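Local atomic coordinates of protein HRI1 (Saccharomyces cerevisiae, PDB entry 3RBY), a protein that is of unknown function and non-essential, but interacts with the protein HRR25, may interact with SEC72, and is found in the cytoplasm and nucleus. Residues Val71-Asn77 and Glu95-Lys101; Leu24-Ser28 and Ile173-Gln178; Glu190-Arg196 and Leu209-Val215; Arg155-Leu159 and Pro219-Glu223. The contacts are given in a common frame with arbitrary orientation. Residue numbers count along the deposited sequence, not the author numbering.

Interaction 1: Val71-Asn77 and Glu95-Lys101; sequences VVTQDFN and EVNTTWK
Residues 71-76 and 96-101 run as neighbouring antiparallel strands, their axes 4.7 Å apart at closest approach and their directions 155° apart. The register pairs Val71 with Lys101 and, step by step, Phe76 with Val96. Val72-Trp100, Gln74-Thr98 and Phe76-Val96 are the hydrogen-bonded pairs: Val72 N to Trp100 O is 2.9 Å and Trp100 N to Val72 O 2.7 Å, Gln74 N to Thr98 O and Thr98 N to Gln74 O are both 2.9 Å, and Phe76 N to Val96 O and Val96 N to Phe76 O both 2.8 Å. The non-hydrogen-bonded pairs sit closer, with Thr73 CA 4.5 Å from Thr99 CA. On the face carrying Val72, Gln74, Phe76, Val96, Thr98 and Trp100, Thr98 (chi1 p) turns its OG1 back to Gln74 O at 2.8 Å and accepts Trp100 NE1 at 2.8 Å. Trp100 (chi1 m, chi2 70°) lies with one ring face under Gln74 NE2, and Trp130 stacks on it. Phe76 (m) presents its ring edge to Thr98, CE1 to OG1 3.6 Å. On the other face Val71 CG1 meets Thr99 CG2 at 3.8 Å. Strands 62-66 and 108-114 flank the pair, so this regular antiparallel ladder lies inside the larger sheet of this beta-barrel protein.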
# COMPACT_ATOMS: atom_id res chain seq x y z
N VAL A 71 9.07 14.82 9.55
CA VAL A 71 10.40 14.71 8.95
C VAL A 71 11.41 14.12 9.95
O VAL A 71 11.64 14.69 11.03
CB VAL A 71 10.89 16.08 8.46
CG1 VAL A 71 12.16 15.92 7.61
CG2 VAL A 71 9.80 16.75 7.66
N VAL A 72 11.99 12.97 9.59
CA VAL A 72 13.09 12.42 10.36
C VAL A 72 14.22 12.01 9.43
O VAL A 72 14.00 11.67 8.27
CB VAL A 72 12.65 11.27 11.31
CG1 VAL A 72 11.13 11.15 11.35
CG2 VAL A 72 13.30 9.94 10.94
N THR A 73 15.45 12.09 9.93
CA THR A 73 16.62 11.79 9.12
C THR A 73 17.22 10.50 9.59
O THR A 73 17.23 10.19 10.79
CB THR A 73 17.69 12.90 9.23
OG1 THR A 73 18.03 13.11 10.62
CG2 THR A 73 17.17 14.20 8.62
N GLN A 74 17.73 9.72 8.65
CA GLN A 74 18.36 8.49 9.04
C GLN A 74 19.64 8.36 8.24
O GLN A 74 19.63 8.37 7.00
CB GLN A 74 17.42 7.31 8.81
CG GLN A 74 16.12 7.41 9.61
CD GLN A 74 15.40 6.07 9.70
OE1 GLN A 74 15.99 5.07 10.13
NE2 GLN A 74 14.14 6.03 9.28
N ASP A 75 20.74 8.24 8.97
CA ASP A 75 22.05 8.19 8.36
C ASP A 75 22.60 6.80 8.55
O ASP A 75 22.87 6.37 9.67
CB ASP A 75 22.91 9.29 8.96
CG ASP A 75 22.27 10.64 8.79
OD1 ASP A 75 22.14 11.39 9.78
OD2 ASP A 75 21.84 10.95 7.65
N PHE A 76 22.70 6.08 7.44
CA PHE A 76 23.03 4.66 7.50
C PHE A 76 24.49 4.38 7.21
O PHE A 76 25.05 4.88 6.23
CB PHE A 76 22.19 3.85 6.50
CG PHE A 76 20.73 3.77 6.86
CD1 PHE A 76 19.83 4.69 6.36
CD2 PHE A 76 20.27 2.76 7.70
CE1 PHE A 76 18.48 4.61 6.69
CE2 PHE A 76 18.92 2.68 8.03
CZ PHE A 76 18.03 3.61 7.53
N ASN A 77 25.08 3.56 8.06
CA ASN A 77 26.33 2.88 7.73
C ASN A 77 26.12 1.38 7.90
O ASN A 77 26.31 0.84 8.99
CB ASN A 77 27.49 3.39 8.59
CG ASN A 77 27.92 4.79 8.21
OD1 ASN A 77 27.49 5.76 8.83
ND2 ASN A 77 28.73 4.90 7.15
N GLU A 95 28.59 5.98 3.96
CA GLU A 95 27.37 6.40 4.62
C GLU A 95 26.30 6.74 3.58
O GLU A 95 26.62 7.19 2.47
CB GLU A 95 27.65 7.59 5.53
CG GLU A 95 26.43 8.27 6.11
CD GLU A 95 26.79 9.16 7.31
OE1 GLU A 95 26.41 10.35 7.34
OE2 GLU A 95 27.46 8.66 8.24
N VAL A 96 25.04 6.49 3.94
CA VAL A 96 23.93 6.97 3.12
C VAL A 96 23.04 7.87 3.94
O VAL A 96 22.56 7.48 5.01
CB VAL A 96 23.07 5.82 2.56
CG1 VAL A 96 21.95 6.40 1.70
CG2 VAL A 96 23.92 4.84 1.78
N ASN A 97 22.80 9.08 3.44
CA ASN A 97 21.96 10.03 4.16
C ASN A 97 20.53 10.08 3.61
O ASN A 97 20.32 10.43 2.44
CB ASN A 97 22.60 11.41 4.12
CG ASN A 97 23.99 11.40 4.73
OD1 ASN A 97 24.14 11.35 5.96
ND2 ASN A 97 25.02 11.42 3.88
N THR A 98 19.56 9.72 4.46
CA THR A 98 18.17 9.65 4.01
C THR A 98 17.24 10.53 4.83
O THR A 98 17.51 10.84 5.99
CB THR A 98 17.61 8.20 4.00
OG1 THR A 98 17.42 7.76 5.36
CG2 THR A 98 18.56 7.26 3.27
N THR A 99 16.15 10.93 4.20
CA THR A 99 15.12 11.73 4.84
C THR A 99 13.78 11.02 4.71
O THR A 99 13.44 10.53 3.63
CB THR A 99 15.02 13.12 4.19
OG1 THR A 99 16.27 13.81 4.35
CG2 THR A 99 13.92 13.94 4.83
N TRP A 100 13.02 11.00 5.80
CA TRP A 100 11.74 10.31 5.86
C TRP A 100 10.61 11.27 6.21
O TRP A 100 10.69 12.00 7.20
CB TRP A 100 11.82 9.20 6.90
CG TRP A 100 12.85 8.17 6.54
CD1 TRP A 100 14.21 8.34 6.54
CD2 TRP A 100 12.61 6.82 6.11
NE1 TRP A 100 14.83 7.17 6.15
CE2 TRP A 100 13.87 6.22 5.87
CE3 TRP A 100 11.45 6.06 5.91
CZ2 TRP A 100 14.00 4.89 5.44
CZ3 TRP A 100 11.59 4.73 5.49
CH2 TRP A 100 12.85 4.17 5.26
N LYS A 101 9.56 11.28 5.41
CA LYS A 101 8.47 12.22 5.59
C LYS A 101 7.13 11.47 5.64
O LYS A 101 6.73 10.86 4.64
CB LYS A 101 8.45 13.24 4.45
CG LYS A 101 9.65 14.21 4.38
CD LYS A 101 9.95 14.61 2.91
CE LYS A 101 10.32 16.10 2.75
NZ LYS A 101 9.11 17.00 2.69

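Interaction 2: Leu24-Ser28 and Ile173-Gln178; sequences LSSVS and IGRWIQ
Strand 24-27 is extended and crosses strand 176-178 at -94°, with the axes 8.3 Å apart, so no backbone ladder joins them and side chains bridge the gap. Ile173 to Trp176 form a type II' turn, closed by Ile173 N to Trp176 O and Trp176 N to Ile173 O, both 2.9 Å; Gly174 takes the positive phi (53°, psi -121°).

The direct hydrogen bonds come from Gln178 (chi1 m, chi2 t): NE2 gives to Leu24 O at 3.0 Å and to Ser26 OG at 2.8 Å, while OE1 accepts from Arg196. A water adds an indirect link, accepting from Ser26 OG at 2.5 Å and donating to Trp176 O at 2.7 Å.

The two short segments thus meet nearly at right angles where the tight hairpin of strands 166-173 and 176-183, part of the smaller antiparallel sheet, lies against strand 24-27 of the larger one.

Van der Waals contacts flank the polar bridge. Leu24 (m, t) brings CD1 to 3.5 Å from Trp176 CE3, with Trp176 at chi1 m, chi2 80°, and its NE1 bonded to Arg137 O. Ile173 (m, t) extends CD1 to 3.6 Å from Ser26 CB and 3.5 Å from Val27 O. Both Leu24 and Ser26 direct CA-to-CB toward the hairpin, whereas Ser25 and Val27 direct theirs away.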
# COMPACT_ATOMS: atom_id res chain seq x y z
N LEU A 24 10.27 -5.96 2.57
CA LEU A 24 9.79 -5.66 3.90
C LEU A 24 10.99 -5.15 4.69
O LEU A 24 12.07 -5.77 4.66
CB LEU A 24 9.22 -6.92 4.58
CG LEU A 24 7.82 -7.41 4.19
CD1 LEU A 24 7.44 -8.68 4.93
CD2 LEU A 24 6.76 -6.34 4.47
N SER A 25 10.83 -4.03 5.40
CA SER A 25 11.85 -3.58 6.35
C SER A 25 11.36 -3.76 7.78
O SER A 25 10.27 -3.29 8.14
CB SER A 25 12.23 -2.12 6.10
OG SER A 25 12.91 -1.97 4.85
N SER A 26 12.16 -4.46 8.58
CA SER A 26 11.85 -4.65 9.99
C SER A 26 12.70 -3.73 10.87
O SER A 26 13.94 -3.79 10.83
CB SER A 26 12.08 -6.11 10.41
OG SER A 26 11.48 -7.02 9.52
N VAL A 27 12.05 -2.91 11.68
CA VAL A 27 12.77 -2.10 12.66
C VAL A 27 12.30 -2.47 14.06
O VAL A 27 11.14 -2.25 14.43
CB VAL A 27 12.59 -0.60 12.40
CG1 VAL A 27 13.43 0.22 13.40
CG2 VAL A 27 12.99 -0.25 10.97
N SER A 28 13.20 -3.06 14.85
CA SER A 28 12.84 -3.48 16.19
C SER A 28 12.62 -2.25 17.07
O SER A 28 13.05 -1.15 16.72
CB SER A 28 13.91 -4.38 16.81
OG SER A 28 15.11 -3.65 17.05
N ILE A 173 9.29 -9.39 14.53
CA ILE A 173 8.24 -8.42 14.84
C ILE A 173 6.85 -9.02 14.66
O ILE A 173 6.40 -9.32 13.53
CB ILE A 173 8.37 -7.15 14.00
CG1 ILE A 173 9.80 -6.61 14.10
CG2 ILE A 173 7.33 -6.11 14.46
CD1 ILE A 173 10.03 -5.35 13.28
N GLY A 174 6.14 -9.18 15.78
CA GLY A 174 4.87 -9.88 15.76
C GLY A 174 5.03 -11.23 15.09
O GLY A 174 5.84 -12.07 15.55
N ARG A 175 4.28 -11.45 14.01
CA ARG A 175 4.31 -12.73 13.31
C ARG A 175 5.41 -12.82 12.26
O ARG A 175 5.67 -13.90 11.72
CB ARG A 175 2.96 -13.02 12.67
CG ARG A 175 1.83 -13.27 13.67
CD ARG A 175 0.55 -13.52 12.90
NE ARG A 175 -0.26 -14.60 13.47
CZ ARG A 175 -0.94 -14.48 14.60
NH1 ARG A 175 -0.88 -13.34 15.27
NH2 ARG A 175 -1.65 -15.50 15.05
N TRP A 176 6.06 -11.70 11.98
CA TRP A 176 6.99 -11.62 10.84
C TRP A 176 8.47 -11.64 11.23
O TRP A 176 8.96 -10.74 11.93
CB TRP A 176 6.71 -10.38 9.99
CG TRP A 176 5.35 -10.36 9.37
CD1 TRP A 176 4.18 -10.00 9.97
CD2 TRP A 176 5.02 -10.68 8.00
NE1 TRP A 176 3.14 -10.09 9.07
CE2 TRP A 176 3.62 -10.50 7.86
CE3 TRP A 176 5.76 -11.10 6.89
CZ2 TRP A 176 2.94 -10.74 6.63
CZ3 TRP A 176 5.09 -11.33 5.67
CH2 TRP A 176 3.70 -11.15 5.56
N ILE A 177 9.19 -12.64 10.73
CA ILE A 177 10.60 -12.80 11.04
C ILE A 177 11.44 -12.62 9.79
O ILE A 177 11.19 -13.27 8.77
CB ILE A 177 10.88 -14.20 11.63
CG1 ILE A 177 10.21 -14.37 13.00
CG2 ILE A 177 12.38 -14.45 11.74
CD1 ILE A 177 8.89 -15.13 12.96
N GLN A 178 12.45 -11.75 9.86
CA GLN A 178 13.45 -11.64 8.81
C GLN A 178 14.83 -11.79 9.42
O GLN A 178 15.09 -11.31 10.53
CB GLN A 178 13.32 -10.33 8.06
CG GLN A 178 12.02 -10.18 7.31
CD GLN A 178 12.06 -9.02 6.35
OE1 GLN A 178 11.99 -9.21 5.12
NE2 GLN A 178 12.19 -7.81 6.89
O HOH W 1 10.78 -9.00 10.96

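Interaction 3: Glu190-Arg196 and Leu209-Val215; sequences EGLNFIR and LSYGKEV
Leu209, Asn193 and Tyr211 lose the most surface here, along antiparallel strands 192-196 and 209-211 whose axes approach to 4.7 Å at 171°. Leu209 (t, t) pairs with Arg196: Arg196 N reaches Leu209 O at 3.0 Å, the return bond from Leu209 N to Arg196 O is weak at 3.4 Å, and Leu209 CD1 lies over the Arg196 guanidinium, which also makes a cation-pi contact with Phe22 and hydrogen bonds to Phe22 O and Gln178 OE1. Leu209 CD2 is 4.2 Å from Phe194 CB. Tyr211 (t) pairs with Phe194, with Phe194 N to Tyr211 O at 2.8 Å and Tyr211 N to Phe194 O at 3.0 Å; Phe194 (m) sets CD2 4.1 Å from Tyr211 CD1. Phe51 meets both rings from the larger sheet. Between these pairs Ile195 faces Ser210 in a non-hydrogen-bonded pair on the opposite face, where Ile195 CG2 touches Val215 CG1 at 3.5 Å. Asn193 (chi1 m) acts beyond the ladder: the chain turns at Gly212 (phi 113°, psi 161°), where a CB would collide with Asn193 OD1, and OD1 accepts Glu214 N at 2.7 Å. A water accepts from Lys213 N at 2.9 Å. The arrangement is a beta hairpin at the edge of the smaller sheet, its departing chain held by an asparagine side chain.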
# COMPACT_ATOMS: atom_id res chain seq x y z
N GLU A 190 27.81 -17.62 -2.21
CA GLU A 190 27.83 -18.88 -1.48
C GLU A 190 27.88 -18.60 0.03
O GLU A 190 27.50 -19.43 0.86
CB GLU A 190 29.04 -19.71 -1.93
CG GLU A 190 28.75 -21.18 -2.06
CD GLU A 190 27.47 -21.42 -2.82
OE1 GLU A 190 27.44 -21.10 -4.03
OE2 GLU A 190 26.48 -21.92 -2.21
N GLY A 191 28.33 -17.40 0.37
CA GLY A 191 28.44 -17.00 1.75
C GLY A 191 27.19 -16.38 2.34
O GLY A 191 27.21 -16.00 3.51
N LEU A 192 26.11 -16.27 1.56
CA LEU A 192 24.88 -15.63 2.08
C LEU A 192 23.72 -16.58 2.43
O LEU A 192 23.48 -17.58 1.75
CB LEU A 192 24.39 -14.55 1.13
CG LEU A 192 25.43 -13.47 0.81
CD1 LEU A 192 25.01 -12.63 -0.39
CD2 LEU A 192 25.71 -12.60 2.03
N ASN A 193 23.01 -16.23 3.51
CA ASN A 193 21.77 -16.90 3.91
C ASN A 193 20.71 -15.88 4.39
O ASN A 193 21.03 -14.94 5.12
CB ASN A 193 22.02 -17.94 5.01
CG ASN A 193 23.13 -18.92 4.65
OD1 ASN A 193 22.87 -20.03 4.16
ND2 ASN A 193 24.37 -18.51 4.91
N PHE A 194 19.46 -16.06 3.95
CA PHE A 194 18.37 -15.20 4.40
C PHE A 194 17.14 -16.05 4.67
O PHE A 194 16.96 -17.10 4.07
CB PHE A 194 17.99 -14.16 3.35
CG PHE A 194 19.14 -13.31 2.89
CD1 PHE A 194 19.63 -12.28 3.69
CD2 PHE A 194 19.73 -13.53 1.64
CE1 PHE A 194 20.70 -11.48 3.26
CE2 PHE A 194 20.79 -12.74 1.20
CZ PHE A 194 21.28 -11.71 2.01
N ILE A 195 16.30 -15.59 5.58
CA ILE A 195 15.00 -16.21 5.75
C ILE A 195 13.94 -15.15 6.01
O ILE A 195 14.23 -14.09 6.62
CB ILE A 195 15.00 -17.19 6.91
CG1 ILE A 195 15.46 -16.47 8.18
CG2 ILE A 195 15.92 -18.36 6.61
CD1 ILE A 195 14.99 -17.16 9.46
N ARG A 196 12.75 -15.42 5.52
CA ARG A 196 11.57 -14.67 5.87
C ARG A 196 10.58 -15.71 6.35
O ARG A 196 10.21 -16.62 5.60
CB ARG A 196 11.01 -13.92 4.67
CG ARG A 196 10.93 -12.43 4.88
CD ARG A 196 9.58 -11.89 4.50
NE ARG A 196 9.46 -11.68 3.07
CZ ARG A 196 9.99 -10.67 2.38
NH1 ARG A 196 9.77 -10.60 1.07
NH2 ARG A 196 10.72 -9.73 2.95
N LEU A 209 10.39 -17.30 2.25
CA LEU A 209 11.62 -17.15 1.51
C LEU A 209 12.74 -17.78 2.33
O LEU A 209 12.72 -17.75 3.57
CB LEU A 209 11.85 -15.68 1.22
CG LEU A 209 13.20 -15.06 0.94
CD1 LEU A 209 12.98 -13.56 0.82
CD2 LEU A 209 14.19 -15.33 2.06
N SER A 210 13.69 -18.39 1.64
CA SER A 210 14.78 -19.12 2.27
C SER A 210 15.90 -19.30 1.26
O SER A 210 15.79 -20.07 0.31
CB SER A 210 14.30 -20.47 2.78
OG SER A 210 15.39 -21.28 3.19
N TYR A 211 16.99 -18.58 1.48
CA TYR A 211 18.11 -18.56 0.56
C TYR A 211 19.40 -18.92 1.28
O TYR A 211 19.72 -18.34 2.31
CB TYR A 211 18.24 -17.17 -0.06
CG TYR A 211 19.36 -17.07 -1.05
CD1 TYR A 211 20.66 -16.82 -0.63
CD2 TYR A 211 19.14 -17.24 -2.41
CE1 TYR A 211 21.70 -16.73 -1.53
CE2 TYR A 211 20.18 -17.16 -3.33
CZ TYR A 211 21.47 -16.90 -2.88
OH TYR A 211 22.52 -16.80 -3.78
N GLY A 212 20.13 -19.89 0.73
CA GLY A 212 21.43 -20.24 1.27
C GLY A 212 21.44 -21.64 1.88
O GLY A 212 20.39 -22.20 2.21
N LYS A 213 22.63 -22.20 2.04
CA LYS A 213 22.71 -23.59 2.47
C LYS A 213 22.86 -23.77 3.98
O LYS A 213 22.74 -24.90 4.49
CB LYS A 213 23.80 -24.33 1.69
CG LYS A 213 25.07 -23.53 1.47
CD LYS A 213 26.25 -24.47 1.26
CE LYS A 213 27.44 -23.75 0.68
NZ LYS A 213 28.39 -24.75 0.13
N GLU A 214 23.08 -22.68 4.71
CA GLU A 214 23.24 -22.77 6.17
C GLU A 214 22.03 -22.26 6.97
O GLU A 214 22.12 -22.02 8.19
CB GLU A 214 24.50 -22.05 6.60
CG GLU A 214 25.70 -22.41 5.76
CD GLU A 214 27.01 -22.09 6.45
OE1 GLU A 214 27.36 -22.75 7.47
OE2 GLU A 214 27.69 -21.15 5.99
N VAL A 215 20.90 -22.13 6.28
CA VAL A 215 19.65 -21.67 6.89
C VAL A 215 19.24 -22.42 8.16
O VAL A 215 18.66 -21.82 9.07
CB VAL A 215 18.51 -21.73 5.85
CG1 VAL A 215 17.16 -21.60 6.53
CG2 VAL A 215 18.72 -20.64 4.79
O HOH W 2 26.63 -20.09 3.60
O HOH W 3 24.75 -20.33 1.20

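Interaction 4: Arg155-Leu159 and Pro219-Glu223; sequences RSIVL and PQSYE. With SO4 (sulfate ion), chain F.
The loop 219-223, between strands 205-211 and 230-233, has no regular secondary structure and covers one face of the smaller antiparallel sheet at strand 156-159, the end-to-end directions 144° apart. The backbones stay well separated, Ile157 CA lying 7.8 Å from Tyr222 CA and Leu159 CA 8.4 Å from Pro219 CA, and no direct hydrogen bond crosses between them. Pro219 (phi -62°, psi 142°, C-gamma exo) comes first, its CG 3.9 Å from Leu159 CD2, and Trp238 also packs on it. The chain then swings outward through Gln220 and Ser221 and returns at Tyr222 (chi1 -40°, chi2 97°). Tyr222 has the largest share of the contact: Tyr222 CD2 is 4.0 Å from Leu159 CD1 (m, p), Tyr222 CB is 4.0 Å from Ile157 CD1 (m, t), and Arg155 NH1 approaches the ring edge, 4.1 Å from Tyr222 CD1. The side chain also touches Val172 and Ile177 of neighbouring strands, and Tyr222 OH folds back in a weak hydrogen bond to Pro219 O at 2.8 Å. At Glu223 (m, m) OE2 comes to 3.7 Å from Arg155 NH1, a long salt bridge. A water links Arg155 NH1 (3.2 Å), Tyr222 N (3.0 Å) and Glu223 OE2 (3.2 Å). Arg155 NE bonds Gly174 O, and Arg155 N donates a hydrogen bond to O1 of a sulfate, 3.0 Å. The loop is thus seated mainly by apolar contacts, with water-mediated and long ionic links at the arginine end.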
# COMPACT_ATOMS: atom_id res chain seq x y z
N ARG A 155 5.24 -8.40 19.78
CA ARG A 155 6.56 -8.71 20.29
C ARG A 155 7.64 -8.15 19.36
O ARG A 155 7.43 -8.00 18.14
CB ARG A 155 6.74 -10.22 20.42
CG ARG A 155 6.75 -10.91 19.08
CD ARG A 155 6.79 -12.41 19.24
NE ARG A 155 6.61 -13.04 17.94
CZ ARG A 155 7.01 -14.27 17.65
NH1 ARG A 155 7.61 -15.01 18.57
NH2 ARG A 155 6.82 -14.76 16.43
N SER A 156 8.79 -7.85 19.97
CA SER A 156 9.96 -7.33 19.25
C SER A 156 11.18 -8.05 19.79
O SER A 156 11.61 -7.82 20.93
CB SER A 156 10.07 -5.82 19.45
OG SER A 156 11.17 -5.27 18.73
N ILE A 157 11.75 -8.93 18.97
CA ILE A 157 12.81 -9.84 19.40
C ILE A 157 13.96 -9.86 18.39
O ILE A 157 13.73 -9.96 17.18
CB ILE A 157 12.28 -11.28 19.62
CG1 ILE A 157 11.18 -11.29 20.70
CG2 ILE A 157 13.42 -12.23 20.01
CD1 ILE A 157 10.44 -12.62 20.85
N VAL A 158 15.19 -9.74 18.87
CA VAL A 158 16.34 -9.72 17.98
C VAL A 158 17.41 -10.69 18.50
O VAL A 158 17.74 -10.67 19.69
CB VAL A 158 16.93 -8.30 17.85
CG1 VAL A 158 18.08 -8.27 16.83
CG2 VAL A 158 15.85 -7.31 17.44
N LEU A 159 17.92 -11.54 17.61
CA LEU A 159 19.07 -12.40 17.92
C LEU A 159 20.24 -12.01 17.03
O LEU A 159 20.07 -11.66 15.86
CB LEU A 159 18.76 -13.89 17.77
CG LEU A 159 17.82 -14.50 18.82
CD1 LEU A 159 16.39 -14.08 18.56
CD2 LEU A 159 17.94 -16.00 18.80
N PRO A 219 18.00 -19.60 14.12
CA PRO A 219 16.93 -20.00 15.05
C PRO A 219 15.56 -19.61 14.47
O PRO A 219 15.44 -18.55 13.83
CB PRO A 219 17.25 -19.20 16.33
CG PRO A 219 18.72 -18.79 16.18
CD PRO A 219 18.90 -18.58 14.70
N GLN A 220 14.56 -20.46 14.67
CA GLN A 220 13.26 -20.32 14.02
C GLN A 220 12.13 -20.28 15.05
O GLN A 220 10.96 -20.23 14.70
CB GLN A 220 13.02 -21.49 13.03
CG GLN A 220 13.90 -21.48 11.77
CD GLN A 220 14.28 -22.89 11.29
OE1 GLN A 220 13.48 -23.84 11.38
NE2 GLN A 220 15.51 -23.03 10.78
N SER A 221 12.50 -20.34 16.33
CA SER A 221 11.52 -20.31 17.41
C SER A 221 12.03 -19.41 18.52
O SER A 221 13.21 -19.49 18.89
CB SER A 221 11.28 -21.73 17.96
OG SER A 221 10.58 -21.70 19.20
N TYR A 222 11.17 -18.56 19.06
CA TYR A 222 11.62 -17.54 20.00
C TYR A 222 10.84 -17.61 21.30
O TYR A 222 10.83 -16.67 22.10
CB TYR A 222 11.51 -16.18 19.32
CG TYR A 222 11.96 -16.31 17.89
CD1 TYR A 222 11.04 -16.48 16.86
CD2 TYR A 222 13.31 -16.36 17.57
CE1 TYR A 222 11.45 -16.64 15.56
CE2 TYR A 222 13.73 -16.52 16.27
CZ TYR A 222 12.80 -16.66 15.27
OH TYR A 222 13.23 -16.82 13.96
N GLU A 223 10.23 -18.78 21.51
CA GLU A 223 9.52 -19.08 22.74
C GLU A 223 10.48 -19.33 23.91
O GLU A 223 11.54 -19.95 23.75
CB GLU A 223 8.59 -20.29 22.55
CG GLU A 223 7.43 -20.01 21.60
CD GLU A 223 6.77 -18.65 21.86
OE1 GLU A 223 6.00 -18.52 22.83
OE2 GLU A 223 7.04 -17.70 21.09
S SO4 F . 2.22 -11.03 18.08
O1 SO4 F . 3.48 -10.55 18.66
O2 SO4 F . 2.26 -10.99 16.62
O3 SO4 F . 1.12 -10.17 18.53
O4 SO4 F . 2.01 -12.43 18.52
O HOH W 4 8.34 -18.15 18.19

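From the N terminus, strand 24-27 is the first to enter, but its contact closes only at 173-178, so interaction 2 spans most of the chain and joins the larger sheet to the smaller. Interaction 1 nests inside that loop, within the larger sheet; its centre is about 20 Å from that of interaction 2. Residues 155-159 come before interaction 2 has closed and pair later with 219-223, so interactions 2 and 4 cross; Arg155 NE meets Gly174 O at 2.7 Å. Interaction 3 nests inside the loop of interaction 4, at the edge strand 205-211 of the smaller sheet, and touches interaction 2 through Gln178 OE1 and Arg196 NH2, 2.6 Å apart.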